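Local coordinates for protein proline dehydrogenase (Deinococcus radiodurans, PDB 4H6Q) that oxidises L-proline to delta-1-pyrroline-5-carboxylate with the help of bound FAD, passing the electrons to a quinone in the first step of proline breakdown, at residues 94-99 and 276-281; 133-138 and 187-192; 149-154 and 163-168. One frame throughout, in Å; residues are numbered along the deposited sequence.

Interaction 1 (94-99 and 276-281); sequences KPYVSI and RVRVYL. With TFB (tetrahydrofuran-2-carboxylic acid), chain D.
Arg278 lays its guanidinium flat over one face of the Tyr96 ring, the centres 3.8 Å apart and the planes only 15° from parallel. The CZ atom of Arg278 sits above the ring rim, 3.2 Å from Tyr96 CD1, while Arg278 CD comes down over the middle of the ring in a CH-pi contact, 3.6 Å from the centroid. Extended as far as CD, the chain turns at chi3 (-62°), and with the further twist about CD-NE this puts CD and the guanidinium on the same face. The charged end has further partners: NE in a salt bridge with Glu255 and NH1 in a hydrogen bond to the carbonyl O of Gly59. Strands 96-99 and 277-283 are not neighbours in the beta8-alpha8 barrel; strand 58-63 lies between them, and their side chains meet inside the barrel. Two residues further along each strand, Ser98 CB approaches the Tyr280 ring obliquely, 3.6 Å from CE1. Ser98 OG hydrogen-bonds with Asn60 and Arg189. Tyr280, probably critical for catalysis, offers one face of its ring to the proline analogue tetrahydrofuran-2-carboxylic acid, whose CG stands 3.4 Å from Tyr280 CZ, while Tyr280 OH hydrogen-bonds with Asp137 OD2.

Interaction 2 (133-138 and 187-192); sequences FICLDM and NIRMVK. With FAD (flavin-adenine dinucleotide), chain C.
The Arg189 guanidinium has Cys135 SG over one face, 3.4 Å from Arg189 NH1, and Asp137 at its edge, near the plane. There NH2 of Arg189 gives a hydrogen bond to OD1 of Asp137, 2.9 Å long and 160° at the hydrogen, as part of a salt bridge. The two flat groups are turned 66° against each other, and the donor reaches OD1 from above the carboxylate plane. At the N-terminal ends of the two segments the Phe133 ring meets the Asn187 amide obliquely, with Phe133 CZ 3.4 Å from Asn187 CG; the amide oxygen bonds to Asn228. Strands 133-136 and 188-191 flank strand 163-168 in the barrel, so these side chains meet across its interior, beside the flavin. The same Arg189 NH2 also donates to FAD N5 at 3.1 Å, though less straight, at 137°. Gln257 holds NE. Met138 grips the pyrimidine edge through its backbone, its carbonyl O accepting a hydrogen bond from FAD N3 at 2.8 Å and its N-H reaching O4. OD2 of Asp137, besides its bond with Tyr280, forms a salt bridge with Lys100. Arg189 thus ties the carboxylate to N5, the flavin atom that accepts hydride in flavoenzyme dehydrogenases, a placement consistent with the inferred active-site roles of Asp137 and Arg189 in flavin reduction.

Interaction 3 (149-154 and 163-168); sequences EQFRTL and VGTVLQ. With FAD (flavin-adenine dinucleotide), chain C.
Helix 144-158 and strand 163-168 are the last two elements of one of the beta-alpha-beta units of the TIM barrel, which begins with strand 133-136, and this contact packs the helix against the outside of the barrel wall. Their short segments run nearly antiparallel, at 161°, with axes 8.8 Å apart at closest approach. Phe151 carries most of the contact. With CG anti to the backbone N (chi1 176°), its ring extends from the helix to the strand, where the methyl CG2 of Thr165 stands over the centre of one face, 3.7 Å from the centroid and close to the ring normal, a CH-pi contact. The ring edge points at the strand backbone: Phe151 CE1 is 3.5 Å from the carbonyl O of Val163. The same CE1 lies 3.5 Å from the carbonyl carbon of Gly164. Thr165 thus divides its branches, giving its methyl to the ring while OG1 hydrogen-bonds to the carbonyl O of Leu136 on the neighbouring strand. One helical turn beyond Phe151, Leu154 packs against Val163, its CB 4.2 Å from CG1, and Leu136 touches Phe151, Leu154 and Val163 alike. On the strand's other side Val166 turns to the barrel interior and approaches the flavin. At the strand's end Gln168, an experimentally established FAD-binding residue, bends at chi2 and directs NE2 to FAD O2, a hydrogen bond 2.8 Å long and almost straight, at 172°.

All three contacts are buried and share one parallel barrel sheet, but they use different sides of it. Interactions 1 and 2 lie inside, their centres about 10 Å apart, and each joins strands that are not adjacent in the sheet; their chemistry is of charge, rings and hydrogen bonds beside ligands. They touch through the Tyr280-Asp137 hydrogen bond and where the rings of Tyr96 and Phe133 meet. Interaction 3 lies on the outer side, between wall and helix, and is chiefly apolar. It is nested in the loop closed by interaction 2, whose two strands flank strand 163-168. That strand therefore serves both environments, meeting the helix outside and the flavin inside.

Interaction 1 (94-99 and 276-281)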
loop_
_atom_site.group_PDB
_atom_site.type_symbol
_atom_site.label_atom_id
_atom_site.label_comp_id
_atom_site.label_asym_id
_atom_site.label_seq_id
_atom_site.Cartn_x
_atom_site.Cartn_y
_atom_site.Cartn_z
ATOM N N LYS A 94 -15.385 -5.784 1.440
ATOM C CA LYS A 94 -14.706 -5.684 2.725
ATOM C C LYS A 94 -13.667 -4.565 2.596
ATOM O O LYS A 94 -12.813 -4.603 1.739
ATOM C CB LYS A 94 -14.034 -7.018 3.080
ATOM C CG LYS A 94 -13.750 -7.239 4.563
ATOM C CD LYS A 94 -13.118 -8.668 4.799
ATOM C CE LYS A 94 -13.488 -9.234 6.132
ATOM N NZ LYS A 94 -14.709 -10.076 5.982
ATOM N N PRO A 95 -13.728 -3.554 3.476
ATOM C CA PRO A 95 -12.771 -2.450 3.324
ATOM C C PRO A 95 -11.330 -2.903 3.542
ATOM O O PRO A 95 -10.946 -3.602 4.546
ATOM C CB PRO A 95 -13.244 -1.431 4.376
ATOM C CG PRO A 95 -14.615 -1.845 4.766
ATOM C CD PRO A 95 -14.686 -3.319 4.560
ATOM N N TYR A 96 -10.535 -2.687 2.524
ATOM C CA TYR A 96 -9.081 -2.853 2.624
ATOM C C TYR A 96 -8.533 -1.594 1.965
ATOM O O TYR A 96 -8.732 -1.410 0.766
ATOM C CB TYR A 96 -8.638 -4.117 1.891
ATOM C CG TYR A 96 -7.196 -4.500 2.090
ATOM C CD1 TYR A 96 -6.888 -5.722 2.698
ATOM C CD2 TYR A 96 -6.135 -3.658 1.682
ATOM C CE1 TYR A 96 -5.547 -6.154 2.847
ATOM C CE2 TYR A 96 -4.785 -4.050 1.890
ATOM C CZ TYR A 96 -4.513 -5.295 2.440
ATOM O OH TYR A 96 -3.186 -5.690 2.558
ATOM N N VAL A 97 -7.915 -0.723 2.762
ATOM C CA VAL A 97 -7.540 0.618 2.313
ATOM C C VAL A 97 -6.103 0.891 2.766
ATOM O O VAL A 97 -5.739 0.592 3.925
ATOM C CB VAL A 97 -8.522 1.700 2.892
ATOM C CG1 VAL A 97 -8.066 3.094 2.580
ATOM C CG2 VAL A 97 -9.948 1.455 2.412
ATOM N N SER A 98 -5.333 1.537 1.877
ATOM C CA SER A 98 -3.991 2.020 2.195
ATOM C C SER A 98 -4.010 3.500 2.331
ATOM O O SER A 98 -4.564 4.194 1.465
ATOM C CB SER A 98 -2.990 1.575 1.113
ATOM O OG SER A 98 -2.827 0.139 1.100
ATOM N N ILE A 99 -3.404 3.977 3.414
ATOM C CA ILE A 99 -3.266 5.419 3.653
ATOM C C ILE A 99 -1.806 5.777 3.805
ATOM O O ILE A 99 -0.984 4.999 4.316
ATOM C CB ILE A 99 -4.072 5.904 4.888
ATOM C CG1 ILE A 99 -3.556 5.299 6.203
ATOM C CG2 ILE A 99 -5.582 5.591 4.678
ATOM C CD1 ILE A 99 -4.270 5.845 7.459
ATOM N N ARG A 276 -3.195 -15.919 -3.937
ATOM C CA ARG A 276 -3.909 -14.677 -3.660
ATOM C C ARG A 276 -3.202 -13.523 -4.366
ATOM O O ARG A 276 -1.972 -13.408 -4.288
ATOM C CB ARG A 276 -3.890 -14.389 -2.164
ATOM C CG ARG A 276 -4.764 -15.360 -1.356
ATOM C CD ARG A 276 -4.679 -15.076 0.152
ATOM N NE ARG A 276 -5.662 -15.933 0.847
ATOM C CZ ARG A 276 -6.041 -15.734 2.102
ATOM N NH1 ARG A 276 -5.474 -14.738 2.782
ATOM N NH2 ARG A 276 -6.961 -16.524 2.669
ATOM N N VAL A 277 -4.002 -12.643 -4.975
ATOM C CA VAL A 277 -3.494 -11.438 -5.618
ATOM C C VAL A 277 -4.382 -10.277 -5.176
ATOM O O VAL A 277 -5.611 -10.376 -5.210
ATOM C CB VAL A 277 -3.541 -11.530 -7.153
ATOM C CG1 VAL A 277 -2.973 -10.238 -7.806
ATOM C CG2 VAL A 277 -2.818 -12.772 -7.671
ATOM N N ARG A 278 -3.779 -9.159 -4.762
ATOM C CA ARG A 278 -4.543 -7.970 -4.373
ATOM C C ARG A 278 -3.918 -6.756 -5.021
ATOM O O ARG A 278 -2.723 -6.499 -4.847
ATOM C CB ARG A 278 -4.549 -7.816 -2.844
ATOM C CG ARG A 278 -5.468 -6.676 -2.393
ATOM C CD ARG A 278 -5.404 -6.482 -0.879
ATOM N NE ARG A 278 -5.843 -7.645 -0.075
ATOM C CZ ARG A 278 -7.102 -7.880 0.295
ATOM N NH1 ARG A 278 -8.114 -7.106 -0.126
ATOM N NH2 ARG A 278 -7.331 -8.875 1.146
ATOM N N VAL A 279 -4.725 -5.998 -5.760
ATOM C CA VAL A 279 -4.224 -4.897 -6.546
ATOM C C VAL A 279 -4.453 -3.578 -5.840
ATOM O O VAL A 279 -5.561 -3.283 -5.338
ATOM C CB VAL A 279 -4.899 -4.886 -7.952
ATOM C CG1 VAL A 279 -4.718 -3.562 -8.690
ATOM C CG2 VAL A 279 -4.341 -6.039 -8.768
ATOM N N TYR A 280 -3.382 -2.746 -5.787
ATOM C CA TYR A 280 -3.432 -1.410 -5.220
ATOM C C TYR A 280 -4.180 -0.518 -6.208
ATOM O O TYR A 280 -3.740 -0.339 -7.360
ATOM C CB TYR A 280 -1.980 -0.947 -4.973
ATOM C CG TYR A 280 -1.821 0.290 -4.116
ATOM C CD1 TYR A 280 -1.348 0.197 -2.786
ATOM C CD2 TYR A 280 -2.065 1.590 -4.635
ATOM C CE1 TYR A 280 -1.193 1.307 -1.985
ATOM C CE2 TYR A 280 -1.921 2.728 -3.834
ATOM C CZ TYR A 280 -1.499 2.566 -2.505
ATOM O OH TYR A 280 -1.377 3.715 -1.787
ATOM N N LEU A 281 -5.304 0.036 -5.744
ATOM C CA LEU A 281 -6.326 0.638 -6.607
ATOM C C LEU A 281 -6.529 2.083 -6.186
ATOM O O LEU A 281 -7.268 2.398 -5.283
ATOM C CB LEU A 281 -7.628 -0.150 -6.524
ATOM C CG LEU A 281 -8.669 0.096 -7.614
ATOM C CD1 LEU A 281 -9.351 1.464 -7.572
ATOM C CD2 LEU A 281 -8.097 -0.228 -8.950
HETATM O OA TFB D . 3.125 3.744 -2.421
HETATM C CA TFB D . 3.604 3.818 -3.758
HETATM C C TFB D . 3.366 5.197 -4.337
HETATM O OB TFB D . 3.958 5.519 -5.401
HETATM C CB TFB D . 2.857 2.819 -4.536
HETATM C CG TFB D . 1.633 2.628 -3.767
HETATM C CD TFB D . 1.898 3.021 -2.367
HETATM O OXT TFB D . 2.581 6.047 -3.775
#

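Interaction 2 (133-138 and 187-192)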
loop_
_atom_site.group_PDB
_atom_site.type_symbol
_atom_site.label_atom_id
_atom_site.label_comp_id
_atom_site.label_asym_id
_atom_site.label_seq_id
_atom_site.Cartn_x
_atom_site.Cartn_y
_atom_site.Cartn_z
ATOM N N PHE A 133 -9.489 -3.679 6.988
ATOM C CA PHE A 133 -8.057 -3.629 7.194
ATOM C C PHE A 133 -7.490 -2.326 6.641
ATOM O O PHE A 133 -7.895 -1.918 5.513
ATOM C CB PHE A 133 -7.395 -4.828 6.483
ATOM C CG PHE A 133 -5.907 -4.920 6.664
ATOM C CD1 PHE A 133 -5.364 -5.580 7.762
ATOM C CD2 PHE A 133 -5.053 -4.358 5.719
ATOM C CE1 PHE A 133 -3.959 -5.699 7.891
ATOM C CE2 PHE A 133 -3.683 -4.465 5.844
ATOM C CZ PHE A 133 -3.138 -5.125 6.933
ATOM N N ILE A 134 -6.524 -1.735 7.357
ATOM C CA ILE A 134 -5.834 -0.537 6.856
ATOM C C ILE A 134 -4.357 -0.828 6.791
ATOM O O ILE A 134 -3.778 -1.308 7.781
ATOM C CB ILE A 134 -6.041 0.644 7.841
ATOM C CG1 ILE A 134 -7.532 1.018 8.005
ATOM C CG2 ILE A 134 -5.218 1.868 7.417
ATOM C CD1 ILE A 134 -8.256 1.372 6.649
ATOM N N CYS A 135 -3.737 -0.500 5.650
ATOM C CA CYS A 135 -2.290 -0.501 5.557
ATOM C C CYS A 135 -1.737 0.925 5.674
ATOM O O CYS A 135 -2.228 1.828 4.972
ATOM C CB CYS A 135 -1.810 -1.130 4.233
ATOM S SG CYS A 135 0.019 -1.127 4.099
ATOM N N LEU A 136 -0.743 1.123 6.540
ATOM C CA LEU A 136 0.032 2.373 6.605
ATOM C C LEU A 136 1.162 2.259 5.584
ATOM O O LEU A 136 2.162 1.543 5.808
ATOM C CB LEU A 136 0.612 2.581 8.010
ATOM C CG LEU A 136 -0.430 2.397 9.140
ATOM C CD1 LEU A 136 0.253 2.498 10.490
ATOM C CD2 LEU A 136 -1.594 3.401 9.039
ATOM N N ASP A 137 1.007 2.946 4.426
ATOM C CA ASP A 137 2.059 2.949 3.395
ATOM C C ASP A 137 3.354 3.543 3.997
ATOM O O ASP A 137 3.328 4.358 4.932
ATOM C CB ASP A 137 1.631 3.827 2.224
ATOM C CG ASP A 137 0.607 3.189 1.312
ATOM O OD1 ASP A 137 0.296 1.981 1.418
ATOM O OD2 ASP A 137 0.119 3.981 0.420
ATOM N N MET A 138 4.486 3.121 3.466
ATOM C CA MET A 138 5.747 3.717 3.898
ATOM C C MET A 138 6.207 4.809 2.940
ATOM O O MET A 138 6.335 4.574 1.725
ATOM C CB MET A 138 6.846 2.667 4.102
ATOM C CG MET A 138 8.056 3.225 4.899
ATOM S SD MET A 138 7.652 3.704 6.613
ATOM C CE MET A 138 7.376 2.133 7.389
ATOM N N ASN A 187 1.153 -7.958 9.870
ATOM C CA ASN A 187 0.942 -8.027 8.412
ATOM C C ASN A 187 1.824 -6.927 7.791
ATOM O O ASN A 187 1.599 -5.732 8.060
ATOM C CB ASN A 187 -0.551 -7.751 8.171
ATOM C CG ASN A 187 -0.944 -7.761 6.710
ATOM O OD1 ASN A 187 -0.274 -7.098 5.915
ATOM N ND2 ASN A 187 -2.002 -8.456 6.343
ATOM N N ILE A 188 2.809 -7.330 6.974
ATOM C CA ILE A 188 3.715 -6.367 6.316
ATOM C C ILE A 188 3.790 -6.623 4.826
ATOM O O ILE A 188 3.973 -7.799 4.396
ATOM C CB ILE A 188 5.126 -6.395 6.960
ATOM C CG1 ILE A 188 5.050 -6.066 8.447
ATOM C CG2 ILE A 188 6.010 -5.326 6.262
ATOM C CD1 ILE A 188 6.426 -5.972 9.165
ATOM N N ARG A 189 3.656 -5.547 4.043
ATOM C CA ARG A 189 3.893 -5.534 2.602
ATOM C C ARG A 189 5.383 -5.245 2.351
ATOM O O ARG A 189 5.894 -4.242 2.855
ATOM C CB ARG A 189 3.040 -4.426 1.987
ATOM C CG ARG A 189 3.211 -4.322 0.436
ATOM C CD ARG A 189 2.761 -2.947 -0.101
ATOM N NE ARG A 189 1.340 -2.764 0.163
ATOM C CZ ARG A 189 0.744 -1.588 0.408
ATOM N NH1 ARG A 189 -0.555 -1.599 0.746
ATOM N NH2 ARG A 189 1.426 -0.440 0.247
ATOM N N MET A 190 6.081 -6.114 1.628
ATOM C CA MET A 190 7.464 -5.868 1.226
ATOM C C MET A 190 7.469 -5.251 -0.154
ATOM O O MET A 190 6.807 -5.780 -1.069
ATOM C CB MET A 190 8.271 -7.156 1.203
ATOM C CG MET A 190 8.189 -7.946 2.542
ATOM S SD MET A 190 8.554 -6.889 3.965
ATOM C CE MET A 190 8.293 -8.103 5.263
ATOM N N VAL A 191 8.184 -4.115 -0.296
ATOM C CA VAL A 191 8.288 -3.406 -1.579
ATOM C C VAL A 191 9.765 -3.112 -1.791
ATOM O O VAL A 191 10.561 -3.201 -0.847
ATOM C CB VAL A 191 7.489 -2.071 -1.557
ATOM C CG1 VAL A 191 6.027 -2.341 -1.207
ATOM C CG2 VAL A 191 8.076 -1.055 -0.572
ATOM N N LYS A 192 10.151 -2.737 -3.011
ATOM C CA LYS A 192 11.533 -2.279 -3.272
ATOM C C LYS A 192 11.762 -0.879 -2.693
ATOM O O LYS A 192 12.728 -0.680 -1.943
ATOM C CB LYS A 192 11.866 -2.372 -4.773
ATOM C CG LYS A 192 11.894 -3.812 -5.274
ATOM C CD LYS A 192 12.462 -3.896 -6.703
ATOM C CE LYS A 192 12.249 -5.329 -7.246
ATOM N NZ LYS A 192 13.081 -5.505 -8.498
HETATM P PA FAD C . 11.063 -2.985 -10.749
HETATM O O1A FAD C . 12.398 -3.720 -10.591
HETATM O O2A FAD C . 11.071 -1.514 -10.669
HETATM O O5B FAD C . 10.309 -3.314 -12.005
HETATM C C5B FAD C . 10.070 -4.668 -12.355
HETATM C C4B FAD C . 9.301 -4.819 -13.650
HETATM O O4B FAD C . 7.952 -4.509 -13.380
HETATM C C3B FAD C . 9.691 -3.858 -14.714
HETATM O O3B FAD C . 10.832 -4.237 -15.466
HETATM C C2B FAD C . 8.441 -3.798 -15.507
HETATM O O2B FAD C . 8.236 -4.969 -16.267
HETATM C C1B FAD C . 7.415 -3.747 -14.421
HETATM N N9A FAD C . 7.130 -2.396 -13.937
HETATM C C8A FAD C . 7.309 -1.923 -12.638
HETATM N N7A FAD C . 6.944 -0.645 -12.524
HETATM C C5A FAD C . 6.470 -0.255 -13.773
HETATM C C6A FAD C . 5.968 0.930 -14.280
HETATM N N6A FAD C . 5.811 2.087 -13.459
HETATM N N1A FAD C . 5.613 0.966 -15.574
HETATM C C2A FAD C . 5.730 -0.108 -16.382
HETATM N N3A FAD C . 6.218 -1.281 -15.948
HETATM C C4A FAD C . 6.569 -1.360 -14.669
HETATM N N1 FAD C . 7.010 1.624 -2.245
HETATM C C2 FAD C . 7.085 2.443 -1.161
HETATM O O2 FAD C . 8.212 3.089 -0.982
HETATM N N3 FAD C . 6.058 2.590 -0.268
HETATM C C4 FAD C . 4.859 1.904 -0.431
HETATM O O4 FAD C . 3.852 2.076 0.448
HETATM C C4X FAD C . 4.724 1.015 -1.586
HETATM N N5 FAD C . 3.566 0.311 -1.798
HETATM C C5X FAD C . 3.528 -0.536 -2.884
HETATM C C6 FAD C . 2.361 -1.279 -3.124
HETATM C C7 FAD C . 2.307 -2.180 -4.218
HETATM C C7M FAD C . 1.040 -2.991 -4.481
HETATM C C8 FAD C . 3.443 -2.311 -5.055
HETATM C C8M FAD C . 3.431 -3.260 -6.223
HETATM C C9 FAD C . 4.590 -1.536 -4.826
HETATM C C9A FAD C . 4.643 -0.676 -3.747
HETATM N N10 FAD C . 5.823 0.060 -3.524
HETATM C C10 FAD C . 5.864 0.915 -2.451
HETATM C "C1'" FAD C . 7.003 -0.088 -4.361
HETATM C "C2'" FAD C . 7.222 0.943 -5.425
HETATM O "O2'" FAD C . 5.928 1.365 -5.838
HETATM C "C3'" FAD C . 8.193 0.117 -6.304
HETATM O "O3'" FAD C . 9.550 0.384 -6.112
HETATM C "C4'" FAD C . 7.895 0.014 -7.748
HETATM O "O4'" FAD C . 6.632 -0.546 -7.814
HETATM C "C5'" FAD C . 8.940 -0.883 -8.395
HETATM O "O5'" FAD C . 8.287 -1.891 -9.103
HETATM P P FAD C . 8.691 -3.426 -8.983
HETATM O O1P FAD C . 8.874 -4.052 -7.567
HETATM O O2P FAD C . 7.752 -4.093 -10.024
HETATM O O3P FAD C . 10.117 -3.592 -9.722
#

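Interaction 3 (149-154 and 163-168)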
loop_
_atom_site.group_PDB
_atom_site.type_symbol
_atom_site.label_atom_id
_atom_site.label_comp_id
_atom_site.label_asym_id
_atom_site.label_seq_id
_atom_site.Cartn_x
_atom_site.Cartn_y
_atom_site.Cartn_z
ATOM N N GLU A 149 6.663 3.526 15.029
ATOM C CA GLU A 149 6.171 3.787 16.374
ATOM C C GLU A 149 4.642 3.829 16.396
ATOM O O GLU A 149 3.975 3.200 17.243
ATOM C CB GLU A 149 6.719 5.102 16.904
ATOM N N GLN A 150 4.061 4.573 15.451
ATOM C CA GLN A 150 2.610 4.700 15.383
ATOM C C GLN A 150 1.960 3.363 15.010
ATOM O O GLN A 150 0.904 2.992 15.566
ATOM C CB GLN A 150 2.208 5.811 14.437
ATOM C CG GLN A 150 2.622 7.194 14.925
ATOM C CD GLN A 150 2.312 8.328 13.963
ATOM O OE1 GLN A 150 2.298 8.159 12.753
ATOM N NE2 GLN A 150 2.051 9.509 14.526
ATOM N N PHE A 151 2.597 2.611 14.105
ATOM C CA PHE A 151 2.127 1.251 13.789
ATOM C C PHE A 151 2.046 0.374 15.038
ATOM O O PHE A 151 1.005 -0.269 15.297
ATOM C CB PHE A 151 3.011 0.602 12.734
ATOM C CG PHE A 151 2.636 -0.811 12.449
ATOM C CD1 PHE A 151 1.391 -1.123 11.867
ATOM C CD2 PHE A 151 3.523 -1.838 12.733
ATOM C CE1 PHE A 151 1.040 -2.444 11.626
ATOM C CE2 PHE A 151 3.166 -3.175 12.475
ATOM C CZ PHE A 151 1.927 -3.482 11.898
ATOM N N ARG A 152 3.102 0.362 15.852
ATOM C CA ARG A 152 3.090 -0.454 17.072
ATOM C C ARG A 152 1.968 0.002 18.007
ATOM O O ARG A 152 1.220 -0.836 18.546
ATOM C CB ARG A 152 4.463 -0.367 17.751
ATOM C CG ARG A 152 4.531 -1.073 19.091
ATOM C CD ARG A 152 5.963 -1.110 19.657
ATOM N NE ARG A 152 6.829 -2.011 18.896
ATOM C CZ ARG A 152 6.904 -3.331 19.074
ATOM N NH1 ARG A 152 6.154 -3.936 20.006
ATOM N NH2 ARG A 152 7.741 -4.074 18.328
ATOM N N THR A 153 1.808 1.321 18.187
ATOM C CA THR A 153 0.694 1.822 18.995
ATOM C C THR A 153 -0.680 1.329 18.459
ATOM O O THR A 153 -1.542 0.871 19.221
ATOM C CB THR A 153 0.721 3.354 19.039
ATOM O OG1 THR A 153 1.930 3.760 19.676
ATOM C CG2 THR A 153 -0.495 3.947 19.773
ATOM N N LEU A 154 -0.869 1.428 17.150
ATOM C CA LEU A 154 -2.147 1.124 16.542
ATOM C C LEU A 154 -2.438 -0.372 16.570
ATOM O O LEU A 154 -3.613 -0.775 16.741
ATOM C CB LEU A 154 -2.238 1.670 15.108
ATOM C CG LEU A 154 -2.272 3.204 15.091
ATOM C CD1 LEU A 154 -1.881 3.726 13.705
ATOM C CD2 LEU A 154 -3.658 3.746 15.542
ATOM N N VAL A 163 -4.638 -3.698 11.130
ATOM C CA VAL A 163 -3.727 -2.648 10.638
ATOM C C VAL A 163 -2.416 -3.302 10.314
ATOM O O VAL A 163 -1.934 -4.149 11.074
ATOM C CB VAL A 163 -3.573 -1.481 11.648
ATOM C CG1 VAL A 163 -3.080 -1.929 13.033
ATOM C CG2 VAL A 163 -2.690 -0.380 11.096
ATOM N N GLY A 164 -1.842 -2.919 9.174
ATOM C CA GLY A 164 -0.568 -3.407 8.679
ATOM C C GLY A 164 0.318 -2.264 8.231
ATOM O O GLY A 164 -0.108 -1.090 8.270
ATOM N N THR A 165 1.522 -2.591 7.796
ATOM C CA THR A 165 2.394 -1.547 7.245
ATOM C C THR A 165 3.285 -2.133 6.143
ATOM O O THR A 165 2.932 -3.204 5.594
ATOM C CB THR A 165 3.158 -0.763 8.362
ATOM O OG1 THR A 165 3.762 0.400 7.792
ATOM C CG2 THR A 165 4.245 -1.591 9.055
ATOM N N VAL A 166 4.349 -1.404 5.807
ATOM C CA VAL A 166 5.170 -1.661 4.627
ATOM C C VAL A 166 6.643 -1.513 5.023
ATOM O O VAL A 166 6.979 -0.624 5.824
ATOM C CB VAL A 166 4.880 -0.605 3.525
ATOM C CG1 VAL A 166 5.783 -0.802 2.312
ATOM C CG2 VAL A 166 3.361 -0.595 3.134
ATOM N N LEU A 167 7.516 -2.376 4.487
ATOM C CA LEU A 167 8.964 -2.163 4.601
ATOM C C LEU A 167 9.574 -2.172 3.228
ATOM O O LEU A 167 9.190 -2.989 2.335
ATOM C CB LEU A 167 9.662 -3.196 5.484
ATOM C CG LEU A 167 9.248 -3.134 6.957
ATOM C CD1 LEU A 167 9.784 -4.305 7.702
ATOM C CD2 LEU A 167 9.703 -1.840 7.632
ATOM N N GLN A 168 10.551 -1.275 3.066
ATOM C CA GLN A 168 11.172 -1.058 1.738
ATOM C C GLN A 168 12.540 -1.738 1.671
ATOM O O GLN A 168 13.451 -1.436 2.506
ATOM C CB GLN A 168 11.343 0.447 1.441
ATOM C CG GLN A 168 10.035 1.228 1.450
ATOM C CD GLN A 168 10.180 2.608 2.008
ATOM O OE1 GLN A 168 10.855 2.790 3.024
ATOM N NE2 GLN A 168 9.484 3.569 1.432
HETATM P PA FAD C . 11.063 -2.985 -10.749
HETATM O O1A FAD C . 12.398 -3.720 -10.591
HETATM O O2A FAD C . 11.071 -1.514 -10.669
HETATM O O5B FAD C . 10.309 -3.314 -12.005
HETATM C C5B FAD C . 10.070 -4.668 -12.355
HETATM C C4B FAD C . 9.301 -4.819 -13.650
HETATM O O4B FAD C . 7.952 -4.509 -13.380
HETATM C C3B FAD C . 9.691 -3.858 -14.714
HETATM O O3B FAD C . 10.832 -4.237 -15.466
HETATM C C2B FAD C . 8.441 -3.798 -15.507
HETATM O O2B FAD C . 8.236 -4.969 -16.267
HETATM C C1B FAD C . 7.415 -3.747 -14.421
HETATM N N9A FAD C . 7.130 -2.396 -13.937
HETATM C C8A FAD C . 7.309 -1.923 -12.638
HETATM N N7A FAD C . 6.944 -0.645 -12.524
HETATM C C5A FAD C . 6.470 -0.255 -13.773
HETATM C C6A FAD C . 5.968 0.930 -14.280
HETATM N N6A FAD C . 5.811 2.087 -13.459
HETATM N N1A FAD C . 5.613 0.966 -15.574
HETATM C C2A FAD C . 5.730 -0.108 -16.382
HETATM N N3A FAD C . 6.218 -1.281 -15.948
HETATM C C4A FAD C . 6.569 -1.360 -14.669
HETATM N N1 FAD C . 7.010 1.624 -2.245
HETATM C C2 FAD C . 7.085 2.443 -1.161
HETATM O O2 FAD C . 8.212 3.089 -0.982
HETATM N N3 FAD C . 6.058 2.590 -0.268
HETATM C C4 FAD C . 4.859 1.904 -0.431
HETATM O O4 FAD C . 3.852 2.076 0.448
HETATM C C4X FAD C . 4.724 1.015 -1.586
HETATM N N5 FAD C . 3.566 0.311 -1.798
HETATM C C5X FAD C . 3.528 -0.536 -2.884
HETATM C C6 FAD C . 2.361 -1.279 -3.124
HETATM C C7 FAD C . 2.307 -2.180 -4.218
HETATM C C7M FAD C . 1.040 -2.991 -4.481
HETATM C C8 FAD C . 3.443 -2.311 -5.055
HETATM C C8M FAD C . 3.431 -3.260 -6.223
HETATM C C9 FAD C . 4.590 -1.536 -4.826
HETATM C C9A FAD C . 4.643 -0.676 -3.747
HETATM N N10 FAD C . 5.823 0.060 -3.524
HETATM C C10 FAD C . 5.864 0.915 -2.451
HETATM C "C1'" FAD C . 7.003 -0.088 -4.361
HETATM C "C2'" FAD C . 7.222 0.943 -5.425
HETATM O "O2'" FAD C . 5.928 1.365 -5.838
HETATM C "C3'" FAD C . 8.193 0.117 -6.304
HETATM O "O3'" FAD C . 9.550 0.384 -6.112
HETATM C "C4'" FAD C . 7.895 0.014 -7.748
HETATM O "O4'" FAD C . 6.632 -0.546 -7.814
HETATM C "C5'" FAD C . 8.940 -0.883 -8.395
HETATM O "O5'" FAD C . 8.287 -1.891 -9.103
HETATM P P FAD C . 8.691 -3.426 -8.983
HETATM O O1P FAD C . 8.874 -4.052 -7.567
HETATM O O2P FAD C . 7.752 -4.093 -10.024
HETATM O O3P FAD C . 10.117 -3.592 -9.722
#